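Long-range contacts in electron transfer flavoprotein, beta subunit (Thermotoga maritima, PDB 7KOE), which binds FAD and probably takes part in electron transfer as the beta subunit of an electron transfer flavoprotein: residues 19-24 with 133-138; 29-34 with 248-253; 84-89 with 208-213. One frame throughout, in Å; residues are numbered along the deposited sequence.

Interaction 1: 19-24 with 133-138. With FAD (flavin-adenine dinucleotide), chain I.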
loop_
_atom_site.group_PDB
_atom_site.type_symbol
_atom_site.label_atom_id
_atom_site.label_comp_id
_atom_site.label_asym_id
_atom_site.label_seq_id
_atom_site.Cartn_x
_atom_site.Cartn_y
_atom_site.Cartn_z
ATOM N N LYS A 19 -28.339 -22.171 20.774
ATOM C CA LYS A 19 -27.049 -21.599 20.428
ATOM C C LYS A 19 -27.210 -20.660 19.248
ATOM O O LYS A 19 -27.850 -21.013 18.254
ATOM C CB LYS A 19 -26.032 -22.687 20.091
ATOM C CG LYS A 19 -24.609 -22.187 20.027
ATOM C CD LYS A 19 -23.739 -23.126 19.243
ATOM C CE LYS A 19 -22.364 -22.552 19.020
ATOM N NZ LYS A 19 -21.637 -23.321 17.987
ATOM N N GLN A 20 -26.628 -19.472 19.357
ATOM C CA GLN A 20 -26.619 -18.541 18.241
ATOM C C GLN A 20 -25.588 -18.986 17.218
ATOM O O GLN A 20 -24.397 -19.084 17.524
ATOM C CB GLN A 20 -26.321 -17.131 18.725
ATOM C CG GLN A 20 -26.718 -16.077 17.735
ATOM C CD GLN A 20 -26.048 -14.761 17.997
ATOM O OE1 GLN A 20 -24.909 -14.715 18.452
ATOM N NE2 GLN A 20 -26.750 -13.676 17.712
ATOM N N VAL A 21 -26.046 -19.253 16.003
ATOM C CA VAL A 21 -25.236 -19.873 14.962
ATOM C C VAL A 21 -25.267 -18.928 13.767
ATOM O O VAL A 21 -26.311 -18.317 13.511
ATOM C CB VAL A 21 -25.779 -21.276 14.635
ATOM C CG1 VAL A 21 -25.182 -21.856 13.373
ATOM C CG2 VAL A 21 -25.538 -22.210 15.795
ATOM N N PRO A 22 -24.158 -18.723 13.054
ATOM C CA PRO A 22 -24.216 -17.950 11.808
ATOM C C PRO A 22 -25.071 -18.645 10.760
ATOM O O PRO A 22 -25.221 -19.865 10.762
ATOM C CB PRO A 22 -22.751 -17.876 11.368
ATOM C CG PRO A 22 -21.973 -18.106 12.602
ATOM C CD PRO A 22 -22.775 -19.038 13.442
ATOM N N ASP A 23 -25.649 -17.852 9.861
ATOM C CA ASP A 23 -26.529 -18.426 8.855
ATOM C C ASP A 23 -25.707 -19.151 7.804
ATOM O O ASP A 23 -25.273 -18.553 6.815
ATOM C CB ASP A 23 -27.402 -17.355 8.206
ATOM C CG ASP A 23 -28.428 -17.942 7.260
ATOM O OD1 ASP A 23 -29.537 -18.285 7.715
ATOM O OD2 ASP A 23 -28.126 -18.067 6.057
ATOM N N THR A 24 -25.501 -20.450 8.014
ATOM C CA THR A 24 -24.586 -21.241 7.206
ATOM C C THR A 24 -25.127 -21.577 5.827
ATOM O O THR A 24 -24.380 -22.129 5.013
ATOM C CB THR A 24 -24.248 -22.526 7.939
ATOM O OG1 THR A 24 -25.470 -23.184 8.277
ATOM C CG2 THR A 24 -23.466 -22.213 9.196
ATOM N N LYS A 133 -29.964 -31.238 17.787
ATOM C CA LYS A 133 -29.126 -32.367 17.403
ATOM C C LYS A 133 -27.693 -31.919 17.164
ATOM O O LYS A 133 -26.742 -32.601 17.560
ATOM C CB LYS A 133 -29.708 -33.046 16.165
ATOM C CG LYS A 133 -28.989 -34.304 15.751
ATOM C CD LYS A 133 -28.295 -34.126 14.416
ATOM C CE LYS A 133 -27.456 -35.339 14.078
ATOM N NZ LYS A 133 -26.763 -35.204 12.769
ATOM N N GLN A 134 -27.521 -30.755 16.551
ATOM C CA GLN A 134 -26.209 -30.221 16.245
ATOM C C GLN A 134 -26.310 -28.713 16.128
ATOM O O GLN A 134 -27.315 -28.183 15.657
ATOM C CB GLN A 134 -25.665 -30.781 14.930
ATOM C CG GLN A 134 -24.749 -31.964 15.045
ATOM C CD GLN A 134 -24.271 -32.417 13.692
ATOM O OE1 GLN A 134 -24.547 -31.774 12.684
ATOM N NE2 GLN A 134 -23.556 -33.531 13.657
ATOM N N ALA A 135 -25.255 -28.025 16.540
ATOM C CA ALA A 135 -25.016 -26.695 16.013
ATOM C C ALA A 135 -24.466 -26.834 14.604
ATOM O O ALA A 135 -24.115 -27.929 14.170
ATOM C CB ALA A 135 -24.038 -25.925 16.890
ATOM N N VAL A 136 -24.395 -25.728 13.874
ATOM C CA VAL A 136 -23.858 -25.854 12.528
ATOM C C VAL A 136 -22.423 -25.344 12.453
ATOM O O VAL A 136 -21.627 -25.868 11.663
ATOM C CB VAL A 136 -24.755 -25.150 11.498
ATOM C CG1 VAL A 136 -24.431 -25.649 10.106
ATOM C CG2 VAL A 136 -26.207 -25.392 11.804
ATOM N N ASP A 137 -22.043 -24.386 13.291
ATOM C CA ASP A 137 -20.642 -24.012 13.424
ATOM C C ASP A 137 -19.989 -24.947 14.436
ATOM O O ASP A 137 -20.300 -24.899 15.632
ATOM C CB ASP A 137 -20.499 -22.548 13.840
ATOM C CG ASP A 137 -21.436 -22.165 14.957
ATOM O OD1 ASP A 137 -22.390 -22.924 15.198
ATOM O OD2 ASP A 137 -21.210 -21.119 15.604
ATOM N N GLY A 138 -19.095 -25.805 13.959
ATOM C CA GLY A 138 -18.565 -26.851 14.808
ATOM C C GLY A 138 -19.634 -27.867 15.144
ATOM O O GLY A 138 -20.050 -27.986 16.295
HETATM P PA FAD I . -23.501 -28.830 19.677
HETATM O O1A FAD I . -23.545 -29.809 18.555
HETATM O O2A FAD I . -22.975 -29.276 20.997
HETATM O O5B FAD I . -24.953 -28.195 19.885
HETATM C C5B FAD I . -26.001 -29.063 20.368
HETATM C C4B FAD I . -27.028 -28.243 21.106
HETATM O O4B FAD I . -26.490 -27.844 22.391
HETATM C C3B FAD I . -27.442 -26.921 20.456
HETATM O O3B FAD I . -28.451 -27.107 19.474
HETATM C C2B FAD I . -27.984 -26.170 21.673
HETATM O O2B FAD I . -29.282 -26.586 22.032
HETATM C C1B FAD I . -26.962 -26.561 22.735
HETATM N N9A FAD I . -25.830 -25.654 22.775
HETATM C C8A FAD I . -24.704 -25.686 22.003
HETATM N N7A FAD I . -23.873 -24.711 22.280
HETATM C C5A FAD I . -24.498 -23.995 23.292
HETATM C C6A FAD I . -24.132 -22.845 24.014
HETATM N N6A FAD I . -22.998 -22.180 23.821
HETATM N N1A FAD I . -25.001 -22.398 24.950
HETATM C C2A FAD I . -26.143 -23.068 25.138
HETATM N N3A FAD I . -26.589 -24.158 24.522
HETATM C C4A FAD I . -25.708 -24.572 23.600
HETATM N N1 FAD I . -15.755 -28.172 20.650
HETATM C C2 FAD I . -15.573 -29.470 20.971
HETATM O O2 FAD I . -15.895 -29.897 22.077
HETATM N N3 FAD I . -15.037 -30.357 20.099
HETATM C C4 FAD I . -14.645 -29.987 18.838
HETATM O O4 FAD I . -14.167 -30.819 18.084
HETATM C C4X FAD I . -14.814 -28.647 18.464
HETATM N N5 FAD I . -14.443 -28.281 17.266
HETATM C C5X FAD I . -14.616 -26.965 16.929
HETATM C C6 FAD I . -14.220 -26.549 15.647
HETATM C C7 FAD I . -14.362 -25.246 15.241
HETATM C C7M FAD I . -13.924 -24.834 13.859
HETATM C C8 FAD I . -14.921 -24.299 16.129
HETATM C C8M FAD I . -15.088 -22.863 15.705
HETATM C C9 FAD I . -15.317 -24.694 17.389
HETATM C C9A FAD I . -15.174 -26.024 17.815
HETATM N N10 FAD I . -15.560 -26.455 19.080
HETATM C C10 FAD I . -15.393 -27.774 19.450
HETATM C "C1'" FAD I . -16.147 -25.497 20.032
HETATM C "C2'" FAD I . -17.547 -25.896 20.455
HETATM O "O2'" FAD I . -18.468 -25.595 19.417
HETATM C "C3'" FAD I . -17.978 -25.154 21.721
HETATM O "O3'" FAD I . -17.357 -25.764 22.843
HETATM C "C4'" FAD I . -19.495 -25.123 21.923
HETATM O "O4'" FAD I . -19.804 -24.896 23.299
HETATM C "C5'" FAD I . -20.164 -26.400 21.472
HETATM O "O5'" FAD I . -20.928 -26.145 20.265
HETATM P P FAD I . -21.074 -27.310 19.180
HETATM O O1P FAD I . -20.653 -26.796 17.845
HETATM O O2P FAD I . -20.388 -28.516 19.721
HETATM O O3P FAD I . -22.652 -27.563 19.198
#
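The end of strand 13-22 and the turn after it run past the loop that follows strand 128-132, with V21 and D137 nearest, 6.4 Å between their CA atoms. The two strands are parallel neighbours in the central sheet of an ETF domain of the HUP clan. Their ends and the loop after 128-132 help line the FAD pocket. K19 carries most of the polar contact. Its CG lies anti to the backbone N (chi1 -167°) and the rest of the chain is extended. It runs alongside the adenine, with CD 3.4 Å from FAD N7A, and CD also touches the methyl of A135. At its tip NZ meets D137 head on in a salt bridge, 2.9 Å from OD1; as a hydrogen bond this is weak. D137 CG takes the crowded position between backbone N and carbonyl carbon (chi1 45°). This turns the carboxylate across V21 CG2 and P22 CD, so apolar groups border the charged pair. Further on, V136 crosses V21 at about a right angle, its CB 3.8 Å from V21 CG1. V136 CG1 lies against T24. F143 of the neighbouring electron transfer flavoprotein chain packs on T24 and D137. On the cofactor side the backbone supplies the grip: A135 N donates to FAD O1A over 3.2 Å, with an N-H...O angle of 164°.

Interaction 2: 29-34 with 248-253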
loop_
_atom_site.group_PDB
_atom_site.type_symbol
_atom_site.label_atom_id
_atom_site.label_comp_id
_atom_site.label_asym_id
_atom_site.label_seq_id
_atom_site.Cartn_x
_atom_site.Cartn_y
_atom_site.Cartn_z
ATOM N N ILE A 29 -17.935 -20.739 0.757
ATOM C CA ILE A 29 -16.502 -20.859 0.534
ATOM C C ILE A 29 -16.133 -19.967 -0.641
ATOM O O ILE A 29 -16.685 -20.109 -1.739
ATOM C CB ILE A 29 -16.096 -22.318 0.275
ATOM C CG1 ILE A 29 -16.101 -23.113 1.578
ATOM C CG2 ILE A 29 -14.727 -22.396 -0.371
ATOM C CD1 ILE A 29 -15.801 -24.578 1.389
ATOM N N ASP A 30 -15.217 -19.037 -0.408
ATOM C CA ASP A 30 -14.613 -18.244 -1.466
ATOM C C ASP A 30 -13.261 -18.861 -1.795
ATOM O O ASP A 30 -12.361 -18.874 -0.948
ATOM C CB ASP A 30 -14.460 -16.787 -1.038
ATOM C CG ASP A 30 -14.112 -15.874 -2.193
ATOM O OD1 ASP A 30 -14.324 -16.275 -3.357
ATOM O OD2 ASP A 30 -13.627 -14.752 -1.936
ATOM N N ARG A 31 -13.123 -19.379 -3.017
ATOM C CA ARG A 31 -11.920 -20.113 -3.388
ATOM C C ARG A 31 -10.709 -19.210 -3.573
ATOM O O ARG A 31 -9.578 -19.677 -3.405
ATOM C CB ARG A 31 -12.164 -20.903 -4.674
ATOM C CG ARG A 31 -13.008 -22.150 -4.493
ATOM C CD ARG A 31 -12.328 -23.154 -3.582
ATOM N NE ARG A 31 -13.250 -24.200 -3.156
ATOM C CZ ARG A 31 -12.970 -25.107 -2.229
ATOM N NH1 ARG A 31 -11.789 -25.098 -1.631
ATOM N NH2 ARG A 31 -13.869 -26.021 -1.900
ATOM N N LYS A 32 -10.913 -17.935 -3.902
ATOM C CA LYS A 32 -9.784 -17.093 -4.278
ATOM C C LYS A 32 -9.079 -16.521 -3.056
ATOM O O LYS A 32 -7.864 -16.293 -3.087
ATOM C CB LYS A 32 -10.253 -15.990 -5.226
ATOM C CG LYS A 32 -10.881 -16.499 -6.539
ATOM C CD LYS A 32 -9.848 -17.093 -7.514
ATOM C CE LYS A 32 -9.825 -18.631 -7.533
ATOM N NZ LYS A 32 -8.841 -19.166 -8.513
ATOM N N THR A 33 -9.810 -16.285 -1.976
ATOM C CA THR A 33 -9.158 -15.978 -0.715
ATOM C C THR A 33 -8.928 -17.216 0.140
ATOM O O THR A 33 -8.208 -17.121 1.141
ATOM C CB THR A 33 -9.964 -14.952 0.081
ATOM O OG1 THR A 33 -9.235 -14.592 1.260
ATOM C CG2 THR A 33 -11.307 -15.520 0.484
ATOM N N ASN A 34 -9.506 -18.360 -0.257
ATOM C CA ASN A 34 -9.413 -19.641 0.455
ATOM C C ASN A 34 -9.858 -19.515 1.910
ATOM O O ASN A 34 -9.158 -19.923 2.838
ATOM C CB ASN A 34 -8.006 -20.241 0.358
ATOM C CG ASN A 34 -7.751 -20.917 -0.972
ATOM O OD1 ASN A 34 -7.148 -20.333 -1.872
ATOM N ND2 ASN A 34 -8.213 -22.153 -1.104
ATOM N N PRO A 248 -11.834 -26.961 2.911
ATOM C CA PRO A 248 -11.535 -28.189 2.168
ATOM C C PRO A 248 -11.013 -27.880 0.757
ATOM O O PRO A 248 -10.830 -26.717 0.443
ATOM C CB PRO A 248 -12.890 -28.907 2.059
ATOM C CG PRO A 248 -13.803 -28.167 3.018
ATOM C CD PRO A 248 -13.272 -26.750 3.055
ATOM N N PRO A 249 -10.771 -28.901 -0.098
ATOM C CA PRO A 249 -10.280 -28.680 -1.460
ATOM C C PRO A 249 -11.432 -28.451 -2.450
ATOM O O PRO A 249 -12.569 -28.371 -2.017
ATOM C CB PRO A 249 -9.593 -30.017 -1.768
ATOM C CG PRO A 249 -10.447 -31.035 -1.042
ATOM C CD PRO A 249 -10.938 -30.325 0.205
ATOM N N ALA A 250 -11.109 -28.358 -3.743
ATOM C CA ALA A 250 -12.129 -28.138 -4.796
ATOM C C ALA A 250 -12.581 -29.487 -5.368
ATOM O O ALA A 250 -12.489 -29.668 -6.598
ATOM C CB ALA A 250 -11.572 -27.239 -5.872
ATOM N N ARG A 251 -13.047 -30.390 -4.497
ATOM C CA ARG A 251 -13.518 -31.737 -4.920
ATOM C C ARG A 251 -12.455 -32.394 -5.806
ATOM O O ARG A 251 -11.280 -32.435 -5.389
ATOM C CB ARG A 251 -14.860 -31.630 -5.652
ATOM C CG ARG A 251 -16.025 -32.272 -4.912
ATOM C CD ARG A 251 -16.800 -33.241 -5.785
ATOM N NE ARG A 251 -16.912 -34.562 -5.184
ATOM C CZ ARG A 251 -17.283 -34.788 -3.929
ATOM N NH1 ARG A 251 -17.582 -33.775 -3.134
ATOM N NH2 ARG A 251 -17.355 -36.026 -3.473
ATOM N N LYS A 252 -12.860 -32.886 -6.982
ATOM C CA LYS A 252 -11.923 -33.546 -7.930
ATOM C C LYS A 252 -12.587 -33.641 -9.309
ATOM O O LYS A 252 -13.647 -34.291 -9.411
ATOM C CB LYS A 252 -11.530 -34.933 -7.411
ATOM C CG LYS A 252 -10.038 -35.240 -7.436
ATOM C CD LYS A 252 -9.583 -36.096 -6.273
ATOM C CE LYS A 252 -10.715 -36.492 -5.350
ATOM N NZ LYS A 252 -11.287 -35.319 -4.648
ATOM N N GLY A 253 -11.979 -33.015 -10.321
ATOM C CA GLY A 253 -12.523 -33.034 -11.694
ATOM C C GLY A 253 -12.793 -34.451 -12.172
ATOM O O GLY A 253 -11.874 -35.288 -12.085
#
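This is a surface contact between a beta hairpin and a long connecting segment. Strand 28-30 pairs antiparallel with strand 35-37, and residues 31-34 make the turn between them. Residues 248-253 belong to the loop that leads from strand 241-246 toward helix 265-274. The backbones stay well apart, with 8.2 Å between the CA atoms of R31 and A250. The long side chain of R31 spans the gap. Its CG lies anti to the carbonyl carbon, beside the backbone N (chi1 -75°). The chain then bends at chi2 (-63°) and is extended at chi3. This bend brings the guanidinium up to the carbonyls of two consecutive prolines. NH1 donates to P248 O over 2.8 Å, and the bond is nearly straight, with an N-H...O angle of 165°. The oxygen lies in the guanidinium plane, at the edge of the group. NH1 itself sits above the plane of the P248 carbonyl. NH2 lies 2.7 Å from P249 O, which approaches the guanidinium obliquely. The backbone N of A250 lies over one face, toward the rim. CG2 of I29 lies over the opposite face, also offset to the rim. I29 is extended along chi2, which carries CD1 out to the ring of P248. CD1 stops 3.7 Å from P248 CD, and the two side chains cross obliquely. N146 of the neighbouring electron transfer flavoprotein chain packs on both I29 and P248. Just beyond, R251 points its end away and hydrogen-bonds to S290 O of that chain. The contact therefore rests on one charged group held by a hydrogen bond to a neutral backbone oxygen, P248 O, with P249 O close by and a small apolar patch beside it. Proline nitrogens carry no hydrogen, so P248 and P249 can offer their backbones to R31 only as acceptors.

Interaction 3: 84-89 with 208-213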
loop_
_atom_site.group_PDB
_atom_site.type_symbol
_atom_site.label_atom_id
_atom_site.label_comp_id
_atom_site.label_asym_id
_atom_site.label_seq_id
_atom_site.Cartn_x
_atom_site.Cartn_y
_atom_site.Cartn_z
ATOM N N ALA A 84 -36.144 -16.467 20.849
ATOM C CA ALA A 84 -36.738 -17.635 21.481
ATOM C C ALA A 84 -37.967 -17.275 22.298
ATOM O O ALA A 84 -38.840 -18.122 22.498
ATOM C CB ALA A 84 -35.705 -18.321 22.366
ATOM N N ILE A 85 -38.053 -16.034 22.782
ATOM C CA ILE A 85 -39.234 -15.585 23.506
ATOM C C ILE A 85 -40.393 -15.340 22.546
ATOM O O ILE A 85 -41.561 -15.382 22.954
ATOM C CB ILE A 85 -38.861 -14.343 24.342
ATOM C CG1 ILE A 85 -37.649 -14.653 25.208
ATOM C CG2 ILE A 85 -39.965 -13.922 25.285
ATOM C CD1 ILE A 85 -37.870 -15.793 26.171
ATOM N N ALA A 86 -40.101 -15.146 21.257
ATOM C CA ALA A 86 -41.144 -15.012 20.247
ATOM C C ALA A 86 -41.956 -16.288 20.067
ATOM O O ALA A 86 -43.085 -16.222 19.576
ATOM C CB ALA A 86 -40.529 -14.602 18.913
ATOM N N PHE A 87 -41.417 -17.440 20.466
ATOM C CA PHE A 87 -42.165 -18.688 20.448
ATOM C C PHE A 87 -43.234 -18.755 21.529
ATOM O O PHE A 87 -44.089 -19.641 21.471
ATOM C CB PHE A 87 -41.213 -19.866 20.613
ATOM C CG PHE A 87 -40.504 -20.249 19.358
ATOM C CD1 PHE A 87 -41.062 -21.164 18.489
ATOM C CD2 PHE A 87 -39.278 -19.699 19.048
ATOM C CE1 PHE A 87 -40.409 -21.522 17.331
ATOM C CE2 PHE A 87 -38.621 -20.052 17.892
ATOM C CZ PHE A 87 -39.189 -20.966 17.034
ATOM N N GLY A 88 -43.209 -17.859 22.500
ATOM C CA GLY A 88 -44.148 -17.873 23.591
ATOM C C GLY A 88 -43.569 -18.306 24.910
ATOM O O GLY A 88 -44.336 -18.610 25.828
ATOM N N LEU A 89 -42.251 -18.330 25.040
ATOM C CA LEU A 89 -41.584 -18.880 26.204
ATOM C C LEU A 89 -41.630 -17.889 27.361
ATOM O O LEU A 89 -41.895 -16.700 27.180
ATOM C CB LEU A 89 -40.140 -19.228 25.860
ATOM C CG LEU A 89 -39.829 -20.640 25.366
ATOM C CD1 LEU A 89 -40.548 -21.027 24.091
ATOM C CD2 LEU A 89 -38.349 -20.755 25.173
ATOM N N PRO A 208 -48.367 -10.668 19.592
ATOM C CA PRO A 208 -48.228 -10.421 21.039
ATOM C C PRO A 208 -47.044 -11.119 21.687
ATOM O O PRO A 208 -46.562 -10.641 22.719
ATOM C CB PRO A 208 -49.552 -10.935 21.608
ATOM C CG PRO A 208 -50.491 -10.764 20.522
ATOM C CD PRO A 208 -49.731 -11.163 19.313
ATOM N N ASN A 209 -46.553 -12.213 21.114
ATOM C CA ASN A 209 -45.316 -12.816 21.583
ATOM C C ASN A 209 -44.090 -12.191 20.946
ATOM O O ASN A 209 -43.052 -12.089 21.604
ATOM C CB ASN A 209 -45.322 -14.320 21.309
ATOM C CG ASN A 209 -46.132 -15.083 22.322
ATOM O OD1 ASN A 209 -46.010 -14.862 23.525
ATOM N ND2 ASN A 209 -46.976 -15.985 21.842
ATOM N N LEU A 210 -44.186 -11.768 19.683
ATOM C CA LEU A 210 -43.048 -11.134 19.023
ATOM C C LEU A 210 -42.810 -9.730 19.557
ATOM O O LEU A 210 -41.659 -9.311 19.713
ATOM C CB LEU A 210 -43.271 -11.103 17.513
ATOM C CG LEU A 210 -42.202 -10.409 16.674
ATOM C CD1 LEU A 210 -41.064 -11.355 16.370
ATOM C CD2 LEU A 210 -42.795 -9.882 15.404
ATOM N N ILE A 211 -43.883 -8.991 19.844
ATOM C CA ILE A 211 -43.746 -7.669 20.448
ATOM C C ILE A 211 -43.184 -7.790 21.856
ATOM O O ILE A 211 -42.298 -7.022 22.248
ATOM C CB ILE A 211 -45.100 -6.937 20.414
ATOM C CG1 ILE A 211 -45.323 -6.354 19.023
ATOM C CG2 ILE A 211 -45.212 -5.866 21.480
ATOM C CD1 ILE A 211 -46.731 -5.989 18.748
ATOM N N ARG A 212 -43.640 -8.795 22.610
ATOM C CA ARG A 212 -43.052 -9.093 23.912
ATOM C C ARG A 212 -41.603 -9.544 23.784
ATOM O O ARG A 212 -40.791 -9.282 24.676
ATOM C CB ARG A 212 -43.878 -10.164 24.624
ATOM C CG ARG A 212 -43.464 -10.407 26.060
ATOM C CD ARG A 212 -44.089 -11.646 26.649
ATOM N NE ARG A 212 -43.238 -12.182 27.702
ATOM C CZ ARG A 212 -42.734 -13.409 27.699
ATOM N NH1 ARG A 212 -43.021 -14.238 26.709
ATOM N NH2 ARG A 212 -41.958 -13.809 28.695
ATOM N N ALA A 213 -41.257 -10.196 22.675
ATOM C CA ALA A 213 -39.877 -10.609 22.447
ATOM C C ALA A 213 -38.962 -9.425 22.182
ATOM O O ALA A 213 -37.765 -9.494 22.478
ATOM C CB ALA A 213 -39.816 -11.581 21.276
#
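Residues 84-89 form the end of helix 78-85 and the turn after it, and they pack against one side of helix 207-214 in a buried contact. I85 comes first. Its CG2, anti to the backbone N, lies over one face of the R212 guanidinium, 3.4 Å from NH1. Its CB also meets the methyl of A213. A86 follows at the closest point, its CA 4.5 Å from that of L210. Its CB touches A213 CB at 3.9 Å and L210 CD1 at 4.2 Å, and its carbonyl O meets N209 CB. G88, with positive phi, closes the type I turn begun at I85. Its CA lies 3.5 Å from N209 OD1, while N209 ND2 bonds to D206. At L89 the backbone O takes the strongest bond. R212, extended from CG to NE, donates to it from NH1 over 2.7 Å, nearly along the C=O axis and in the guanidinium plane. NH2 adds a weaker bond to the same oxygen and another weak one to D90 O. An alanine in place of R212 would remove both donors to L89 O and would probably loosen the turn against the helix. Small alanines thus permit close backbone packing, and one arginine satisfies a carbonyl beyond the helix end.

From the N terminus, the chain reaches 19-24 at the end of strand 13-22 and then 29-34 at the hairpin after it. Next comes 84-89, at the end of helix 78-85. The loop opened at 19-24 closes at 133-138, beside the FAD, and ties the strand end to the cofactor loop. The one opened at 84-89 closes at 208-213 and ties the end of helix 78-85 to helix 207-214. The longest, from 29-34, closes last at 248-253 and ties the hairpin to the segment leading to helix 265-274. Interaction 1 crosses both others, while interaction 3 nests inside interaction 2. Interaction 1 lies about 22 Å from each, centre to centre, with about 41 Å between the centres of interactions 2 and 3.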